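Local coordinates for protein dihydrodipicolinate synthase (PDB 3DZ1) that probably condenses pyruvate with aspartate semialdehyde to form 4-hydroxy-tetrahydrodipicolinate, a step of lysine biosynthesis, at residues P17-D22 / D32-F37; E118-Y123 / R156-D161; M150-I155 / I179-G184. All coordinates share one frame; numbering follows the deposited sequence.

Interaction 1: P17-D22 / D32-F37; sequences PTPFHD and DRLTDF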
loop_
_atom_site.group_PDB
_atom_site.type_symbol
_atom_site.label_atom_id
_atom_site.label_comp_id
_atom_site.label_asym_id
_atom_site.label_seq_id
_atom_site.Cartn_x
_atom_site.Cartn_y
_atom_site.Cartn_z
ATOM N N PRO A 17 -22.263 -13.301 11.718
ATOM C CA PRO A 17 -22.332 -12.972 10.297
ATOM C C PRO A 17 -23.769 -12.482 10.107
ATOM O O PRO A 17 -24.600 -12.666 10.997
ATOM C CB PRO A 17 -22.102 -14.321 9.626
ATOM C CG PRO A 17 -22.758 -15.270 10.581
ATOM C CD PRO A 17 -22.270 -14.760 11.923
ATOM N N THR A 18 -24.062 -11.837 8.987
ATOM C CA THR A 18 -25.426 -11.395 8.734
ATOM C C THR A 18 -26.038 -12.486 7.864
ATOM O O THR A 18 -25.593 -12.706 6.739
ATOM C CB THR A 18 -25.457 -10.040 7.994
ATOM O OG1 THR A 18 -24.940 -9.022 8.857
ATOM C CG2 THR A 18 -26.882 -9.674 7.591
ATOM N N PRO A 19 -27.045 -13.206 8.386
ATOM C CA PRO A 19 -27.712 -14.287 7.652
ATOM C C PRO A 19 -28.511 -13.797 6.448
ATOM O O PRO A 19 -29.349 -12.910 6.581
ATOM C CB PRO A 19 -28.628 -14.917 8.708
ATOM C CG PRO A 19 -27.982 -14.556 10.006
ATOM C CD PRO A 19 -27.555 -13.135 9.765
ATOM N N PHE A 20 -28.246 -14.383 5.284
ATOM C CA PHE A 20 -28.953 -14.029 4.054
ATOM C C PHE A 20 -29.546 -15.274 3.407
ATOM O O PHE A 20 -29.063 -16.390 3.610
ATOM C CB PHE A 20 -28.008 -13.423 3.008
ATOM C CG PHE A 20 -27.392 -12.117 3.403
ATOM C CD1 PHE A 20 -28.184 -11.002 3.654
ATOM C CD2 PHE A 20 -26.009 -11.990 3.475
ATOM C CE1 PHE A 20 -27.603 -9.776 3.966
ATOM C CE2 PHE A 20 -25.421 -10.771 3.786
ATOM C CZ PHE A 20 -26.220 -9.662 4.030
ATOM N N HIS A 21 -30.597 -15.073 2.624
ATOM C CA HIS A 21 -31.187 -16.167 1.875
ATOM C C HIS A 21 -30.492 -16.025 0.522
ATOM O O HIS A 21 -29.707 -15.098 0.324
ATOM C CB HIS A 21 -32.701 -15.990 1.743
ATOM C CG HIS A 21 -33.451 -16.265 3.010
ATOM N ND1 HIS A 21 -33.395 -17.481 3.658
ATOM C CD2 HIS A 21 -34.280 -15.485 3.745
ATOM C CE1 HIS A 21 -34.159 -17.439 4.736
ATOM N NE2 HIS A 21 -34.707 -16.240 4.810
ATOM N N ASP A 22 -30.771 -16.922 -0.411
ATOM C CA ASP A 22 -30.123 -16.872 -1.718
ATOM C C ASP A 22 -30.408 -15.609 -2.537
ATOM O O ASP A 22 -29.551 -15.148 -3.295
ATOM C CB ASP A 22 -30.508 -18.124 -2.497
ATOM C CG ASP A 22 -30.215 -19.394 -1.716
ATOM O OD1 ASP A 22 -29.029 -19.779 -1.621
ATOM O OD2 ASP A 22 -31.172 -19.994 -1.181
ATOM N N ASP A 32 -32.180 -14.805 14.880
ATOM C CA ASP A 32 -32.654 -15.208 16.202
ATOM C C ASP A 32 -32.045 -16.550 16.603
ATOM O O ASP A 32 -31.650 -16.749 17.749
ATOM C CB ASP A 32 -34.185 -15.327 16.230
ATOM C CG ASP A 32 -34.888 -14.041 15.835
ATOM O OD1 ASP A 32 -34.398 -12.946 16.183
ATOM O OD2 ASP A 32 -35.952 -14.130 15.185
ATOM N N ARG A 33 -31.981 -17.471 15.649
ATOM C CA ARG A 33 -31.428 -18.795 15.891
ATOM C C ARG A 33 -29.952 -18.702 16.293
ATOM O O ARG A 33 -29.503 -19.387 17.218
ATOM C CB ARG A 33 -31.584 -19.642 14.629
ATOM C CG ARG A 33 -31.218 -21.101 14.781
ATOM C CD ARG A 33 -31.402 -21.795 13.446
ATOM N NE ARG A 33 -32.772 -21.673 12.967
ATOM C CZ ARG A 33 -33.107 -21.405 11.708
ATOM N NH1 ARG A 33 -32.171 -21.220 10.786
ATOM N NH2 ARG A 33 -34.386 -21.330 11.368
ATOM N N LEU A 34 -29.201 -17.861 15.589
ATOM C CA LEU A 34 -27.786 -17.665 15.899
ATOM C C LEU A 34 -27.640 -17.077 17.295
ATOM O O LEU A 34 -26.823 -17.536 18.090
ATOM C CB LEU A 34 -27.138 -16.708 14.892
ATOM C CG LEU A 34 -26.591 -17.295 13.593
ATOM C CD1 LEU A 34 -26.087 -16.173 12.694
ATOM C CD2 LEU A 34 -25.466 -18.270 13.918
ATOM N N THR A 35 -28.441 -16.057 17.584
ATOM C CA THR A 35 -28.393 -15.397 18.880
ATOM C C THR A 35 -28.686 -16.359 20.024
ATOM O O THR A 35 -27.982 -16.356 21.037
ATOM C CB THR A 35 -29.394 -14.227 18.951
ATOM O OG1 THR A 35 -29.108 -13.288 17.907
ATOM C CG2 THR A 35 -29.287 -13.523 20.299
ATOM N N ASP A 36 -29.729 -17.172 19.870
ATOM C CA ASP A 36 -30.098 -18.138 20.908
ATOM C C ASP A 36 -28.961 -19.121 21.123
ATOM O O ASP A 36 -28.678 -19.536 22.252
ATOM C CB ASP A 36 -31.359 -18.911 20.510
ATOM C CG ASP A 36 -32.585 -18.026 20.434
ATOM O OD1 ASP A 36 -32.593 -16.962 21.089
ATOM O OD2 ASP A 36 -33.546 -18.404 19.731
ATOM N N PHE A 37 -28.325 -19.500 20.020
ATOM C CA PHE A 37 -27.204 -20.426 20.043
ATOM C C PHE A 37 -26.055 -19.860 20.878
ATOM O O PHE A 37 -25.568 -20.510 21.809
ATOM C CB PHE A 37 -26.716 -20.691 18.616
ATOM C CG PHE A 37 -25.458 -21.507 18.553
ATOM C CD1 PHE A 37 -25.466 -22.851 18.916
ATOM C CD2 PHE A 37 -24.257 -20.923 18.170
ATOM C CE1 PHE A 37 -24.292 -23.600 18.903
ATOM C CE2 PHE A 37 -23.079 -21.665 18.153
ATOM C CZ PHE A 37 -23.097 -23.005 18.520
#
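Leu-34 puts one methyl, CD1, against the rings of both Pro-17 and Pro-19, and these apolar touches are the whole of the direct contact. CD1 lies 3.7 Å from Pro-19 CG and 4.0 Å from Pro-17 CG, reaching the CG corner of each ring. Pro-17 CG and Pro-19 CG are themselves 5.3 Å apart, so the methyl sits in the notch between the rings. Pro-17 also offers its CD, 4.1 Å from Leu-34 CD1. The methyl gets there because Leu-34 CG stands beside the backbone N (chi1 -86°, some way from a perfect stagger) and the chain then runs fully extended (chi2 176°), carrying CD1 outward from the helix. All three residues are buried, and the two segments hide 98 Å² between them.

The polar side chains of Thr-18, Asp-32 and Asp-36 find their partners away from this contact. Thr-18, between the prolines, joins OG1 to Gly-53 O, while its carbonyl oxygen takes a hydrogen bond from Lys-266 NZ and lies 3.3 Å above one face of the Phe-20 ring, toward the rim. On the helix, Asp-32 and Asp-36 form salt bridges with Arg-69 and Arg-73 of helix 60-73.

The contact lies in a beta-alpha unit of the barrel: the loop after strand 11-15 packs on the helix that follows it, 28-40, through the two prolines. The loop is closed further by backbone hydrogen bonding between Pro-19 and Asp-27.

Proline nitrogens carry no hydrogen to donate, and a leucine methyl asks for none, so the fit rests on shape and exclusion of water. Pro-17 O, 4.2 Å from Leu-34 CD1, has no hydrogen-bonding partner in the model, probably a polar cost in an otherwise apolar contact.

Interaction 2: E118-Y123 / R156-D161; sequences EQITTY and RQIVMD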
loop_
_atom_site.group_PDB
_atom_site.type_symbol
_atom_site.label_atom_id
_atom_site.label_comp_id
_atom_site.label_asym_id
_atom_site.label_seq_id
_atom_site.Cartn_x
_atom_site.Cartn_y
_atom_site.Cartn_z
ATOM N N GLU A 118 0.337 10.519 15.078
ATOM C CA GLU A 118 -0.369 11.783 15.233
ATOM C C GLU A 118 -1.735 11.653 14.552
ATOM O O GLU A 118 -2.763 12.042 15.107
ATOM C CB GLU A 118 0.438 12.895 14.560
ATOM C CG GLU A 118 0.341 14.264 15.198
ATOM C CD GLU A 118 1.293 15.257 14.543
ATOM O OE1 GLU A 118 1.031 15.664 13.387
ATOM O OE2 GLU A 118 2.312 15.616 15.179
ATOM N N GLN A 119 -1.739 11.105 13.341
ATOM C CA GLN A 119 -2.985 10.929 12.603
ATOM C C GLN A 119 -3.900 9.926 13.299
ATOM O O GLN A 119 -5.118 10.085 13.303
ATOM C CB GLN A 119 -2.703 10.440 11.182
ATOM C CG GLN A 119 -1.922 11.418 10.330
ATOM C CD GLN A 119 -1.535 10.827 8.989
ATOM O OE1 GLN A 119 -1.084 9.685 8.912
ATOM N NE2 GLN A 119 -1.696 11.610 7.924
ATOM N N ILE A 120 -3.308 8.885 13.871
ATOM C CA ILE A 120 -4.085 7.860 14.561
ATOM C C ILE A 120 -4.787 8.403 15.803
ATOM O O ILE A 120 -6.000 8.252 15.948
ATOM C CB ILE A 120 -3.191 6.654 14.956
ATOM C CG1 ILE A 120 -2.671 5.973 13.688
ATOM C CG2 ILE A 120 -3.990 5.640 15.786
ATOM C CD1 ILE A 120 -1.629 4.906 13.938
ATOM N N THR A 121 -4.043 9.050 16.696
ATOM C CA THR A 121 -4.664 9.575 17.906
ATOM C C THR A 121 -5.682 10.661 17.582
ATOM O O THR A 121 -6.731 10.749 18.221
ATOM C CB THR A 121 -3.614 10.117 18.901
ATOM O OG1 THR A 121 -2.776 11.077 18.252
ATOM C CG2 THR A 121 -2.760 8.979 19.430
ATOM N N THR A 122 -5.390 11.483 16.579
ATOM C CA THR A 122 -6.322 12.532 16.201
ATOM C C THR A 122 -7.630 11.946 15.680
ATOM O O THR A 122 -8.710 12.415 16.038
ATOM C CB THR A 122 -5.724 13.458 15.125
ATOM O OG1 THR A 122 -4.714 14.273 15.725
ATOM C CG2 THR A 122 -6.805 14.355 14.512
ATOM N N TYR A 123 -7.534 10.923 14.836
ATOM C CA TYR A 123 -8.730 10.309 14.280
ATOM C C TYR A 123 -9.693 9.846 15.366
ATOM O O TYR A 123 -10.892 10.132 15.318
ATOM C CB TYR A 123 -8.383 9.105 13.404
ATOM C CG TYR A 123 -9.624 8.422 12.889
ATOM C CD1 TYR A 123 -10.361 8.977 11.846
ATOM C CD2 TYR A 123 -10.122 7.276 13.511
ATOM C CE1 TYR A 123 -11.568 8.415 11.435
ATOM C CE2 TYR A 123 -11.331 6.706 13.109
ATOM C CZ TYR A 123 -12.049 7.282 12.073
ATOM O OH TYR A 123 -13.253 6.743 11.681
ATOM N N ARG A 156 -2.281 3.039 24.270
ATOM C CA ARG A 156 -2.433 3.615 25.603
ATOM C C ARG A 156 -2.933 5.055 25.532
ATOM O O ARG A 156 -3.813 5.457 26.300
ATOM C CB ARG A 156 -1.105 3.570 26.365
ATOM C CG ARG A 156 -1.155 4.280 27.717
ATOM C CD ARG A 156 0.156 4.139 28.472
ATOM N NE ARG A 156 1.268 4.754 27.757
ATOM C CZ ARG A 156 2.537 4.682 28.143
ATOM N NH1 ARG A 156 2.863 4.018 29.243
ATOM N NH2 ARG A 156 3.482 5.273 27.423
ATOM N N GLN A 157 -2.369 5.829 24.611
ATOM C CA GLN A 157 -2.768 7.219 24.435
ATOM C C GLN A 157 -4.224 7.328 23.989
ATOM O O GLN A 157 -4.981 8.146 24.513
ATOM C CB GLN A 157 -1.851 7.897 23.414
ATOM C CG GLN A 157 -2.239 9.324 23.066
ATOM C CD GLN A 157 -1.075 10.100 22.478
ATOM O OE1 GLN A 157 -0.271 9.555 21.720
ATOM N NE2 GLN A 157 -0.984 11.381 22.819
ATOM N N ILE A 158 -4.610 6.506 23.017
ATOM C CA ILE A 158 -5.981 6.510 22.511
ATOM C C ILE A 158 -6.961 6.259 23.649
ATOM O O ILE A 158 -7.976 6.948 23.777
ATOM C CB ILE A 158 -6.191 5.407 21.450
ATOM C CG1 ILE A 158 -5.358 5.713 20.208
ATOM C CG2 ILE A 158 -7.672 5.292 21.097
ATOM C CD1 ILE A 158 -5.341 4.588 19.193
ATOM N N VAL A 159 -6.652 5.263 24.472
ATOM C CA VAL A 159 -7.513 4.909 25.594
ATOM C C VAL A 159 -7.574 6.012 26.649
ATOM O O VAL A 159 -8.660 6.431 27.060
ATOM C CB VAL A 159 -7.032 3.608 26.267
ATOM C CG1 VAL A 159 -7.843 3.343 27.526
ATOM C CG2 VAL A 159 -7.173 2.435 25.297
HETATM N N MSE A 160 -6.410 6.486 27.083
HETATM C CA MSE A 160 -6.365 7.528 28.102
HETATM C C MSE A 160 -6.889 8.885 27.619
HETATM O O MSE A 160 -7.301 9.719 28.429
HETATM C CB MSE A 160 -4.941 7.666 28.646
HETATM C CG MSE A 160 -4.423 6.399 29.326
HETATM SE SE MSE A 160 -5.557 5.741 30.767
HETATM C CE MSE A 160 -4.806 6.782 32.224
ATOM N N ASP A 161 -6.872 9.106 26.308
ATOM C CA ASP A 161 -7.382 10.353 25.733
ATOM C C ASP A 161 -8.912 10.306 25.704
ATOM O O ASP A 161 -9.577 11.340 25.643
ATOM C CB ASP A 161 -6.896 10.538 24.291
ATOM C CG ASP A 161 -5.535 11.207 24.194
ATOM O OD1 ASP A 161 -4.942 11.554 25.236
ATOM O OD2 ASP A 161 -5.064 11.386 23.051
HETATM O O HOH W 1 -6.750 9.582 20.766
#
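Thr-121 and Gln-157 cross at about a right angle where two outer helices of the TIM barrel, 117-131 and 152-161, run side by side. The short segments approach to 9.6 Å between axes and are nearly parallel, inclined by -25°, as expected for neighbouring outer helices of a beta/alpha barrel. Thr-121 points its CG2 methyl across the groove; CG2 lies 3.4 Å from Gln-157 OE1, a van der Waals contact of methyl with amide oxygen and not a hydrogen bond, and also touches CG and CD of that side chain. Gln-157 starts with CG opposite its backbone N (chi1 175°) and stays extended, which carries its CG, CD and OE1 past the threonine methyl. The Thr-121 hydroxyl is bonded to Asp-117 O in its own helix.

Deeper in, Ile-158 and Ile-120 cross obliquely, Ile-158 CD1 resting 3.8 Å from Ile-120 CG2. Ile-158 also packs on Trp-137 and Leu-139 of strand 137-141, which joins the helix pair to the barrel wall. Glu-118 packs on Thr-151 of a second subunit. A water between the two helices donates to Thr-121 O at 2.8 Å and, weakly, to Asp-161 OD2 at 3.4 Å.

Interaction 3: M150-I155 / I179-G184; sequences MTPKVI and ITTLRG
Ile-155, which packs on Leu-182 of the neighbouring helix, gives its backbone N-H to Thr-151 O in a 2.9 Å bond that opens helix 152-161. Thr-151 is the N-cap: its OG1 also accepts from Val-154 N, 3.2 Å away, with an N-H...O angle of 150°. One residue thus engages two N-H groups of the first turn, fixing the start of the helix that meets 179-184.

Pro-152, the first helical residue, meets the Thr-181 methyl with CB and CG of its ring, the two side chains crossing at about a right angle. Thr-181 CG2 sits opposite its own backbone N and comes within 3.6 Å of Pro-152 CB; the hydroxyl is held by Glu-177 O in its own helix. Leu-182 reaches in with CD2, which lies 3.7 Å from Pro-152 O and 4.1 Å from Ile-155 CG2, again crossing that side chain nearly perpendicularly. Leu-182 also packs on Leu-168 of strand 165-170, beneath the helices. Lys-153 meanwhile packs on Glu-118 of a second subunit. Capped helix start and apolar flank together join two consecutive outer helices of a TIM barrel, with the intervening strand 165-170 below.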
loop_
_atom_site.group_PDB
_atom_site.type_symbol
_atom_site.label_atom_id
_atom_site.label_comp_id
_atom_site.label_asym_id
_atom_site.label_seq_id
_atom_site.Cartn_x
_atom_site.Cartn_y
_atom_site.Cartn_z
HETATM N N MSE A 150 -0.608 0.154 15.166
HETATM C CA MSE A 150 -0.659 0.922 16.408
HETATM C C MSE A 150 0.257 0.334 17.477
HETATM O O MSE A 150 0.075 -0.811 17.885
HETATM C CB MSE A 150 -2.088 0.929 16.958
HETATM C CG MSE A 150 -3.153 1.343 15.965
HETATM SE SE MSE A 150 -4.890 1.357 16.827
HETATM C CE MSE A 150 -5.999 1.666 15.285
ATOM N N THR A 151 1.230 1.109 17.945
ATOM C CA THR A 151 2.124 0.613 18.990
ATOM C C THR A 151 1.377 0.612 20.316
ATOM O O THR A 151 0.355 1.283 20.461
ATOM C CB THR A 151 3.365 1.507 19.163
ATOM O OG1 THR A 151 2.956 2.800 19.632
ATOM C CG2 THR A 151 4.103 1.660 17.845
ATOM N N PRO A 152 1.864 -0.162 21.297
ATOM C CA PRO A 152 1.210 -0.211 22.605
ATOM C C PRO A 152 1.060 1.190 23.195
ATOM O O PRO A 152 0.043 1.500 23.803
ATOM C CB PRO A 152 2.146 -1.095 23.416
ATOM C CG PRO A 152 2.599 -2.088 22.392
ATOM C CD PRO A 152 2.897 -1.206 21.190
ATOM N N LYS A 153 2.073 2.033 23.004
ATOM C CA LYS A 153 2.030 3.405 23.515
ATOM C C LYS A 153 0.936 4.217 22.829
ATOM O O LYS A 153 0.286 5.061 23.458
ATOM C CB LYS A 153 3.387 4.098 23.320
ATOM C CG LYS A 153 4.495 3.533 24.196
ATOM C CD LYS A 153 5.804 4.285 24.013
ATOM C CE LYS A 153 6.868 3.751 24.966
ATOM N NZ LYS A 153 8.175 4.464 24.820
ATOM N N VAL A 154 0.737 3.976 21.536
ATOM C CA VAL A 154 -0.300 4.685 20.793
ATOM C C VAL A 154 -1.659 4.222 21.305
ATOM O O VAL A 154 -2.581 5.021 21.481
ATOM C CB VAL A 154 -0.197 4.422 19.263
ATOM C CG1 VAL A 154 -1.519 4.759 18.576
ATOM C CG2 VAL A 154 0.913 5.275 18.666
ATOM N N ILE A 155 -1.781 2.920 21.540
ATOM C CA ILE A 155 -3.024 2.373 22.053
ATOM C C ILE A 155 -3.303 2.994 23.417
ATOM O O ILE A 155 -4.421 3.432 23.686
ATOM C CB ILE A 155 -2.944 0.839 22.189
ATOM C CG1 ILE A 155 -2.914 0.206 20.794
ATOM C CG2 ILE A 155 -4.135 0.316 23.006
ATOM C CD1 ILE A 155 -2.655 -1.286 20.792
ATOM N N ILE A 179 0.262 -7.661 24.108
ATOM C CA ILE A 179 -0.603 -7.906 25.249
ATOM C C ILE A 179 0.210 -7.732 26.524
ATOM O O ILE A 179 -0.198 -7.017 27.435
ATOM C CB ILE A 179 -1.200 -9.324 25.206
ATOM C CG1 ILE A 179 -2.055 -9.479 23.945
ATOM C CG2 ILE A 179 -2.043 -9.576 26.457
ATOM C CD1 ILE A 179 -2.682 -10.849 23.794
ATOM N N THR A 180 1.369 -8.379 26.579
ATOM C CA THR A 180 2.242 -8.284 27.742
ATOM C C THR A 180 2.600 -6.833 28.052
ATOM O O THR A 180 2.547 -6.412 29.207
ATOM C CB THR A 180 3.534 -9.095 27.521
ATOM O OG1 THR A 180 3.196 -10.485 27.393
ATOM C CG2 THR A 180 4.500 -8.911 28.685
ATOM N N THR A 181 2.961 -6.069 27.021
ATOM C CA THR A 181 3.334 -4.665 27.200
ATOM C C THR A 181 2.174 -3.847 27.775
ATOM O O THR A 181 2.360 -3.070 28.720
ATOM C CB THR A 181 3.789 -4.038 25.866
ATOM O OG1 THR A 181 4.963 -4.713 25.403
ATOM C CG2 THR A 181 4.103 -2.555 26.043
ATOM N N LEU A 182 0.982 -4.021 27.209
ATOM C CA LEU A 182 -0.198 -3.308 27.691
ATOM C C LEU A 182 -0.519 -3.668 29.144
ATOM O O LEU A 182 -0.852 -2.794 29.949
ATOM C CB LEU A 182 -1.410 -3.598 26.791
ATOM C CG LEU A 182 -1.336 -3.007 25.376
ATOM C CD1 LEU A 182 -2.495 -3.505 24.542
ATOM C CD2 LEU A 182 -1.347 -1.476 25.449
ATOM N N ARG A 183 -0.421 -4.948 29.492
ATOM C CA ARG A 183 -0.694 -5.342 30.870
ATOM C C ARG A 183 0.346 -4.699 31.785
ATOM O O ARG A 183 0.061 -4.371 32.942
ATOM C CB ARG A 183 -0.663 -6.866 31.013
ATOM C CG ARG A 183 -1.846 -7.569 30.347
ATOM C CD ARG A 183 -3.186 -7.003 30.832
ATOM N NE ARG A 183 -4.329 -7.743 30.297
ATOM C CZ ARG A 183 -5.561 -7.251 30.189
ATOM N NH1 ARG A 183 -5.820 -6.011 30.577
ATOM N NH2 ARG A 183 -6.536 -7.996 29.682
ATOM N N GLY A 184 1.547 -4.510 31.251
ATOM C CA GLY A 184 2.615 -3.888 32.012
ATOM C C GLY A 184 2.313 -2.428 32.305
ATOM O O GLY A 184 2.636 -1.924 33.386
#

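How the interactions relate
Interactions 2 and 3 are neighbours, their centres about 13 Å apart, and share helix 152-161, which packs on helix 117-131 through one flank and on helix 176-188 through another. They also touch directly: Ile-120 CG2 lies 3.8 Å from Val-154 CG1, and Ile-158 CD1 is 4.0 Å from the selenium (SE) of Met-150, a selenomethionine. Segments 118-123 and 150-155 each also carry residues that pack on a second subunit. Interaction 1 lies on the opposite side of the chain's centre, its centre about 35 Å from either of the others. It is closer to the predicted pyruvate site: the side chain of Pro-17 is about 11 Å from that of Met-217, whereas interactions 2 and 3 lie away from it.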